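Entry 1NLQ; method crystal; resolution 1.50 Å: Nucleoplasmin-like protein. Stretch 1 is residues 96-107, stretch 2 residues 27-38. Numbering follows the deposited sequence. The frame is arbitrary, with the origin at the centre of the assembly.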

ATOM      1  N   PRO A  96      -3.146  -2.375 -22.044  1.00 17.09           N
ATOM      2  CA  PRO A  96      -3.965  -3.180 -21.138  1.00 17.09           C
ATOM      3  C   PRO A  96      -3.849  -2.796 -19.666  1.00 17.09           C
ATOM      4  O   PRO A  96      -2.867  -2.191 -19.238  1.00 17.09           O
ATOM      5  CB  PRO A  96      -3.479  -4.605 -21.406  1.00 21.14           C
ATOM      6  CG  PRO A  96      -2.050  -4.408 -21.785  1.00 21.14           C
ATOM      7  CD  PRO A  96      -2.057  -3.175 -22.638  1.00 21.14           C
ATOM      8  N   VAL A  97      -4.891  -3.134 -18.915  1.00 17.06           N
ATOM      9  CA  VAL A  97      -4.930  -2.887 -17.484  1.00 17.06           C
ATOM     10  C   VAL A  97      -5.341  -4.202 -16.827  1.00 17.06           C
ATOM     11  O   VAL A  97      -6.279  -4.867 -17.274  1.00 17.06           O
ATOM     12  CB  VAL A  97      -5.949  -1.785 -17.120  1.00 15.23           C
ATOM     13  CG1 VAL A  97      -6.043  -1.641 -15.603  1.00 15.23           C
ATOM     14  CG2 VAL A  97      -5.519  -0.471 -17.742  1.00 15.23           C
ATOM     15  N   TYR A  98      -4.627  -4.591 -15.777  1.00 15.72           N
ATOM     16  CA  TYR A  98      -4.929  -5.831 -15.087  1.00 15.72           C
ATOM     17  C   TYR A  98      -5.547  -5.547 -13.718  1.00 15.72           C
ATOM     18  O   TYR A  98      -5.097  -4.661 -12.995  1.00 15.72           O
ATOM     19  CB  TYR A  98      -3.649  -6.659 -14.915  1.00 17.99           C
ATOM     20  CG  TYR A  98      -2.766  -6.683 -16.142  1.00 17.99           C
ATOM     21  CD1 TYR A  98      -1.535  -6.021 -16.151  1.00 17.99           C
ATOM     22  CD2 TYR A  98      -3.158  -7.363 -17.298  1.00 17.99           C
ATOM     23  CE1 TYR A  98      -0.718  -6.039 -17.277  1.00 17.99           C
ATOM     24  CE2 TYR A  98      -2.340  -7.380 -18.430  1.00 17.99           C
ATOM     25  CZ  TYR A  98      -1.131  -6.717 -18.409  1.00 17.99           C
ATOM     26  OH  TYR A  98      -0.334  -6.722 -19.536  1.00 17.99           O
ATOM     27  N   ILE A  99      -6.587  -6.297 -13.373  1.00 13.47           N
ATOM     28  CA  ILE A  99      -7.249  -6.133 -12.081  1.00 13.47           C
ATOM     29  C   ILE A  99      -7.018  -7.412 -11.284  1.00 13.47           C
ATOM     30  O   ILE A  99      -7.365  -8.505 -11.745  1.00 13.47           O
ATOM     31  CB  ILE A  99      -8.765  -5.889 -12.260  1.00 15.25           C
ATOM     32  CG1 ILE A  99      -8.989  -4.606 -13.065  1.00 15.25           C
ATOM     33  CG2 ILE A  99      -9.439  -5.764 -10.906  1.00 15.25           C
ATOM     34  CD1 ILE A  99     -10.443  -4.338 -13.424  1.00 15.25           C
ATOM     35  N   HIS A 100      -6.416  -7.280 -10.103  1.00 13.21           N
ATOM     36  CA  HIS A 100      -6.116  -8.429  -9.253  1.00 13.21           C
ATOM     37  C   HIS A 100      -6.802  -8.368  -7.893  1.00 13.21           C
ATOM     38  O   HIS A 100      -6.955  -7.298  -7.308  1.00 13.21           O
ATOM     39  CB  HIS A 100      -4.610  -8.532  -9.008  1.00 13.25           C
ATOM     40  CG  HIS A 100      -3.784  -8.496 -10.254  1.00 13.25           C
ATOM     41  ND1 HIS A 100      -2.827  -7.531 -10.478  1.00 13.25           N
ATOM     42  CD2 HIS A 100      -3.753  -9.315 -11.333  1.00 13.25           C
ATOM     43  CE1 HIS A 100      -2.243  -7.754 -11.642  1.00 13.25           C
ATOM     44  NE2 HIS A 100      -2.786  -8.830 -12.180  1.00 13.25           N
ATOM     45  N   GLY A 101      -7.186  -9.529  -7.379  1.00 17.62           N
ATOM     46  CA  GLY A 101      -7.838  -9.546  -6.085  1.00 17.62           C
ATOM     47  C   GLY A 101      -8.180 -10.925  -5.563  1.00 17.62           C
ATOM     48  O   GLY A 101      -7.630 -11.938  -6.008  1.00 17.62           O
ATOM     49  N   HIS A 102      -9.082 -10.934  -4.583  1.00 17.01           N
ATOM     50  CA  HIS A 102      -9.550 -12.152  -3.932  1.00 17.01           C
ATOM     51  C   HIS A 102     -11.010 -12.349  -4.268  1.00 17.01           C
ATOM     52  O   HIS A 102     -11.809 -11.431  -4.095  1.00 17.01           O
ATOM     53  CB  HIS A 102      -9.432 -12.035  -2.412  1.00 18.91           C
ATOM     54  CG  HIS A 102      -8.029 -11.894  -1.915  1.00 18.91           C
ATOM     55  ND1 HIS A 102      -7.501 -12.721  -0.945  1.00 18.91           N
ATOM     56  CD2 HIS A 102      -7.041 -11.029  -2.250  1.00 18.91           C
ATOM     57  CE1 HIS A 102      -6.249 -12.371  -0.707  1.00 18.91           C
ATOM     58  NE2 HIS A 102      -5.945 -11.348  -1.485  1.00 18.91           N
ATOM     59  N   ASN A 103     -11.356 -13.542  -4.738  1.00 20.66           N
ATOM     60  CA  ASN A 103     -12.737 -13.858  -5.077  1.00 20.66           C
ATOM     61  C   ASN A 103     -13.244 -14.719  -3.929  1.00 20.66           C
ATOM     62  O   ASN A 103     -13.028 -15.922  -3.912  1.00 20.66           O
ATOM     63  CB  ASN A 103     -12.800 -14.654  -6.377  1.00 22.94           C
ATOM     64  CG  ASN A 103     -14.168 -14.616  -7.012  1.00 22.94           C
ATOM     65  OD1 ASN A 103     -15.175 -14.409  -6.331  1.00 22.94           O
ATOM     66  ND2 ASN A 103     -14.216 -14.817  -8.329  1.00 22.94           N
ATOM     67  N   ILE A 104     -13.912 -14.099  -2.969  1.00 18.63           N
ATOM     68  CA  ILE A 104     -14.411 -14.817  -1.799  1.00 18.63           C
ATOM     69  C   ILE A 104     -15.787 -15.428  -2.070  1.00 18.63           C
ATOM     70  O   ILE A 104     -16.754 -14.722  -2.336  1.00 18.63           O
ATOM     71  CB  ILE A 104     -14.448 -13.866  -0.603  1.00 22.37           C
ATOM     72  CG1 ILE A 104     -13.037 -13.312  -0.368  1.00 22.37           C
ATOM     73  CG2 ILE A 104     -14.922 -14.595   0.630  1.00 22.37           C
ATOM     74  CD1 ILE A 104     -12.998 -12.073   0.502  1.00 22.37           C
ATOM     75  N   LYS A 105     -15.867 -16.754  -1.981  1.00 25.66           N
ATOM     76  CA  LYS A 105     -17.100 -17.475  -2.286  1.00 25.66           C
ATOM     77  C   LYS A 105     -18.271 -17.342  -1.318  1.00 25.66           C
ATOM     78  O   LYS A 105     -19.425 -17.346  -1.739  1.00 25.66           O
ATOM     79  CB  LYS A 105     -16.777 -18.958  -2.489  1.00 43.32           C
ATOM     80  CG  LYS A 105     -15.571 -19.235  -3.404  1.00 43.32           C
ATOM     81  CD  LYS A 105     -15.677 -18.530  -4.759  1.00 43.32           C
ATOM     82  CE  LYS A 105     -14.702 -19.143  -5.760  1.00 43.32           C
ATOM     83  NZ  LYS A 105     -14.604 -18.397  -7.039  1.00 43.32           N
ATOM     84  N   ASP A 106     -17.983 -17.240  -0.027  1.00 24.74           N
ATOM     85  CA  ASP A 106     -19.044 -17.106   0.968  1.00 24.74           C
ATOM     86  C   ASP A 106     -18.496 -16.613   2.299  1.00 24.74           C
ATOM     87  O   ASP A 106     -17.313 -16.288   2.406  1.00 24.74           O
ATOM     88  CB  ASP A 106     -19.771 -18.444   1.154  1.00 25.15           C
ATOM     89  CG  ASP A 106     -18.826 -19.582   1.463  1.00 25.15           C
ATOM     90  OD1 ASP A 106     -17.981 -19.432   2.373  1.00 25.15           O
ATOM     91  OD2 ASP A 106     -18.937 -20.632   0.797  1.00 25.15           O
ATOM     92  N   ASP A 107     -19.358 -16.552   3.312  1.00 26.96           N
ATOM     93  CA  ASP A 107     -18.954 -16.073   4.634  1.00 26.96           C
ATOM     94  C   ASP A 107     -18.973 -17.181   5.678  1.00 26.96           C
ATOM     95  O   ASP A 107     -18.939 -18.369   5.285  1.00 26.96           O
ATOM     96  CB  ASP A 107     -19.861 -14.922   5.082  1.00 28.02           C
ATOM     97  CG  ASP A 107     -21.304 -15.353   5.291  1.00 28.02           C
ATOM     98  OD1 ASP A 107     -22.132 -14.489   5.631  1.00 28.02           O
ATOM     99  OD2 ASP A 107     -21.619 -16.548   5.109  1.00 28.02           O
TER
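Stretch 2 (27-38) ARGQKLVIKQIL

Stretch 2 runs antiparallel to the strand of stretch 1: its extended segment, from about K31 to L38, crosses V97–I104 at 148° between N-to-C directions, with axes 4.4 Å apart at closest approach. L38 lies opposite Y98 (Y98 N to L38 O 2.8 Å), Q36 opposite H100, V33 opposite H102 (V33 N to H102 O 2.9 Å) and K31 opposite I104 (I104 N to K31 O 2.8 Å). Between H100 and G101 the register slips by one, a beta bulge at which H100 O accepts from both K35 N (2.8 Å) and Q36 N (3.2 Å). The hollow at G101 is filled by backbone: V33 O comes within 3.0 Å of G101 CA, where a CB would clash. On the face bearing I99, the end of I34, the partner of G101, comes nearer stretch 1 and rests on I99 (I34 CD1 to I99 CG2 3.7 Å), and I37 CG2 packs on V97 CG1 at 3.5 Å. On the other face Q36 NE2 donates to H100 ND1 (3.0 Å), K35 CG meets the H102 ring edge at CD2 (3.6 Å), and V33 CG2 abuts I104 CD1 (3.6 Å). Farther along, G29, bare of side chain, leaves room for D107 (G29 CA to D107 CG 4.0 Å), and R28 O accepts from D107 N at 3.2 Å.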

ATOM      1  N   ALA A  27     -27.557 -14.847  -2.050  1.00 23.16           N
ATOM      2  CA  ALA A  27     -26.703 -14.090  -1.156  1.00 23.16           C
ATOM      3  C   ALA A  27     -26.083 -15.022  -0.132  1.00 23.16           C
ATOM      4  O   ALA A  27     -26.713 -15.374   0.858  1.00 23.16           O
ATOM      5  CB  ALA A  27     -27.509 -12.999  -0.461  1.00 29.16           C
ATOM      6  N   ARG A  28     -24.850 -15.442  -0.378  1.00 20.42           N
ATOM      7  CA  ARG A  28     -24.196 -16.326   0.573  1.00 20.42           C
ATOM      8  C   ARG A  28     -22.926 -15.712   1.147  1.00 20.42           C
ATOM      9  O   ARG A  28     -22.042 -16.413   1.632  1.00 20.42           O
ATOM     10  CB  ARG A  28     -23.912 -17.696  -0.063  1.00 27.01           C
ATOM     11  CG  ARG A  28     -23.005 -17.696  -1.276  1.00 27.01           C
ATOM     12  CD  ARG A  28     -22.569 -19.133  -1.607  1.00 27.01           C
ATOM     13  NE  ARG A  28     -23.695 -20.003  -1.955  1.00 27.01           N
ATOM     14  CZ  ARG A  28     -24.271 -20.037  -3.153  1.00 27.01           C
ATOM     15  NH1 ARG A  28     -23.824 -19.257  -4.132  1.00 27.01           N
ATOM     16  NH2 ARG A  28     -25.304 -20.835  -3.372  1.00 27.01           N
ATOM     17  N   GLY A  29     -22.845 -14.389   1.093  1.00 20.58           N
ATOM     18  CA  GLY A  29     -21.690 -13.704   1.646  1.00 20.58           C
ATOM     19  C   GLY A  29     -20.533 -13.524   0.690  1.00 20.58           C
ATOM     20  O   GLY A  29     -19.432 -13.156   1.108  1.00 20.58           O
ATOM     21  N   GLN A  30     -20.761 -13.771  -0.593  1.00 19.53           N
ATOM     22  CA  GLN A  30     -19.681 -13.611  -1.551  1.00 19.53           C
ATOM     23  C   GLN A  30     -19.171 -12.178  -1.573  1.00 19.53           C
ATOM     24  O   GLN A  30     -19.948 -11.226  -1.517  1.00 19.53           O
ATOM     25  CB  GLN A  30     -20.114 -14.033  -2.960  1.00 25.08           C
ATOM     26  CG  GLN A  30     -21.288 -13.282  -3.548  1.00 25.08           C
ATOM     27  CD  GLN A  30     -22.601 -14.017  -3.334  1.00 25.08           C
ATOM     28  OE1 GLN A  30     -23.031 -14.209  -2.200  1.00 25.08           O
ATOM     29  NE2 GLN A  30     -23.236 -14.442  -4.431  1.00 25.08           N
ATOM     30  N   LYS A  31     -17.852 -12.034  -1.641  1.00 18.63           N
ATOM     31  CA  LYS A  31     -17.226 -10.721  -1.665  1.00 18.63           C
ATOM     32  C   LYS A  31     -16.045 -10.700  -2.615  1.00 18.63           C
ATOM     33  O   LYS A  31     -15.270 -11.649  -2.675  1.00 18.63           O
ATOM     34  CB  LYS A  31     -16.736 -10.334  -0.264  1.00 25.38           C
ATOM     35  CG  LYS A  31     -16.006  -8.992  -0.203  1.00 25.38           C
ATOM     36  CD  LYS A  31     -15.324  -8.751   1.144  1.00 25.38           C
ATOM     37  CE  LYS A  31     -16.317  -8.788   2.297  1.00 25.38           C
ATOM     38  NZ  LYS A  31     -15.698  -8.370   3.592  1.00 25.38           N
ATOM     39  N   LEU A  32     -15.919  -9.608  -3.356  1.00 16.65           N
ATOM     40  CA  LEU A  32     -14.809  -9.437  -4.281  1.00 16.65           C
ATOM     41  C   LEU A  32     -13.904  -8.366  -3.696  1.00 16.65           C
ATOM     42  O   LEU A  32     -14.341  -7.242  -3.444  1.00 16.65           O
ATOM     43  CB  LEU A  32     -15.310  -8.981  -5.647  1.00 18.87           C
ATOM     44  CG  LEU A  32     -14.213  -8.717  -6.682  1.00 18.87           C
ATOM     45  CD1 LEU A  32     -13.450 -10.005  -6.981  1.00 18.87           C
ATOM     46  CD2 LEU A  32     -14.842  -8.173  -7.944  1.00 18.87           C
ATOM     47  N   VAL A  33     -12.645  -8.712  -3.458  1.00 16.67           N
ATOM     48  CA  VAL A  33     -11.703  -7.755  -2.905  1.00 16.67           C
ATOM     49  C   VAL A  33     -10.724  -7.397  -4.007  1.00 16.67           C
ATOM     50  O   VAL A  33     -10.085  -8.275  -4.571  1.00 16.67           O
ATOM     51  CB  VAL A  33     -10.910  -8.351  -1.725  1.00 18.77           C
ATOM     52  CG1 VAL A  33      -9.985  -7.287  -1.135  1.00 18.77           C
ATOM     53  CG2 VAL A  33     -11.869  -8.881  -0.664  1.00 18.77           C
ATOM     54  N   ILE A  34     -10.625  -6.116  -4.330  1.00 14.63           N
ATOM     55  CA  ILE A  34      -9.699  -5.697  -5.374  1.00 14.63           C
ATOM     56  C   ILE A  34      -8.442  -5.159  -4.719  1.00 14.63           C
ATOM     57  O   ILE A  34      -8.468  -4.118  -4.065  1.00 14.63           O
ATOM     58  CB  ILE A  34     -10.324  -4.623  -6.276  1.00 14.15           C
ATOM     59  CG1 ILE A  34     -11.544  -5.199  -7.000  1.00 14.15           C
ATOM     60  CG2 ILE A  34      -9.302  -4.136  -7.283  1.00 14.15           C
ATOM     61  CD1 ILE A  34     -11.277  -6.502  -7.751  1.00 14.15           C
ATOM     62  N   LYS A  35      -7.340  -5.884  -4.902  1.00 13.33           N
ATOM     63  CA  LYS A  35      -6.066  -5.527  -4.294  1.00 13.33           C
ATOM     64  C   LYS A  35      -5.159  -4.643  -5.120  1.00 13.33           C
ATOM     65  O   LYS A  35      -4.504  -3.759  -4.582  1.00 13.33           O
ATOM     66  CB  LYS A  35      -5.295  -6.796  -3.927  1.00 17.08           C
ATOM     67  CG  LYS A  35      -5.927  -7.632  -2.828  1.00 17.08           C
ATOM     68  CD  LYS A  35      -5.896  -6.881  -1.515  1.00 17.08           C
ATOM     69  CE  LYS A  35      -6.260  -7.770  -0.335  1.00 17.08           C
ATOM     70  NZ  LYS A  35      -6.069  -7.048   0.958  1.00 17.08           N
ATOM     71  N   GLN A  36      -5.108  -4.896  -6.418  1.00 13.30           N
ATOM     72  CA  GLN A  36      -4.222  -4.147  -7.294  1.00 13.30           C
ATOM     73  C   GLN A  36      -4.772  -3.974  -8.705  1.00 13.30           C
ATOM     74  O   GLN A  36      -5.434  -4.857  -9.245  1.00 13.30           O
ATOM     75  CB  GLN A  36      -2.856  -4.866  -7.334  1.00 15.70           C
ATOM     76  CG  GLN A  36      -1.851  -4.336  -8.344  1.00 15.70           C
ATOM     77  CD  GLN A  36      -0.548  -5.137  -8.359  1.00 15.70           C
ATOM     78  OE1 GLN A  36       0.442  -4.743  -7.749  1.00 15.70           O
ATOM     79  NE2 GLN A  36      -0.554  -6.272  -9.053  1.00 15.70           N
ATOM     80  N   ILE A  37      -4.520  -2.799  -9.278  1.00 13.21           N
ATOM     81  CA  ILE A  37      -4.920  -2.490 -10.646  1.00 13.21           C
ATOM     82  C   ILE A  37      -3.614  -1.998 -11.239  1.00 13.21           C
ATOM     83  O   ILE A  37      -3.070  -0.976 -10.823  1.00 13.21           O
ATOM     84  CB  ILE A  37      -6.024  -1.416 -10.706  1.00 14.13           C
ATOM     85  CG1 ILE A  37      -7.277  -1.952 -10.002  1.00 14.13           C
ATOM     86  CG2 ILE A  37      -6.367  -1.107 -12.159  1.00 14.13           C
ATOM     87  CD1 ILE A  37      -8.480  -1.019 -10.023  1.00 14.13           C
ATOM     88  N   LEU A  38      -3.123  -2.755 -12.210  1.00 15.15           N
ATOM     89  CA  LEU A  38      -1.829  -2.520 -12.823  1.00 15.15           C
ATOM     90  C   LEU A  38      -1.870  -2.207 -14.310  1.00 15.15           C
ATOM     91  O   LEU A  38      -2.604  -2.848 -15.061  1.00 15.15           O
ATOM     92  CB  LEU A  38      -0.990  -3.774 -12.568  1.00 15.45           C
ATOM     93  CG  LEU A  38       0.424  -3.963 -13.107  1.00 15.45           C
ATOM     94  CD1 LEU A  38       1.391  -2.974 -12.467  1.00 15.45           C
ATOM     95  CD2 LEU A  38       0.845  -5.394 -12.798  1.00 15.45           C
TER
HETATM   96  O   HOH W   1     -21.177 -17.689  -3.893  1.00 35.98           O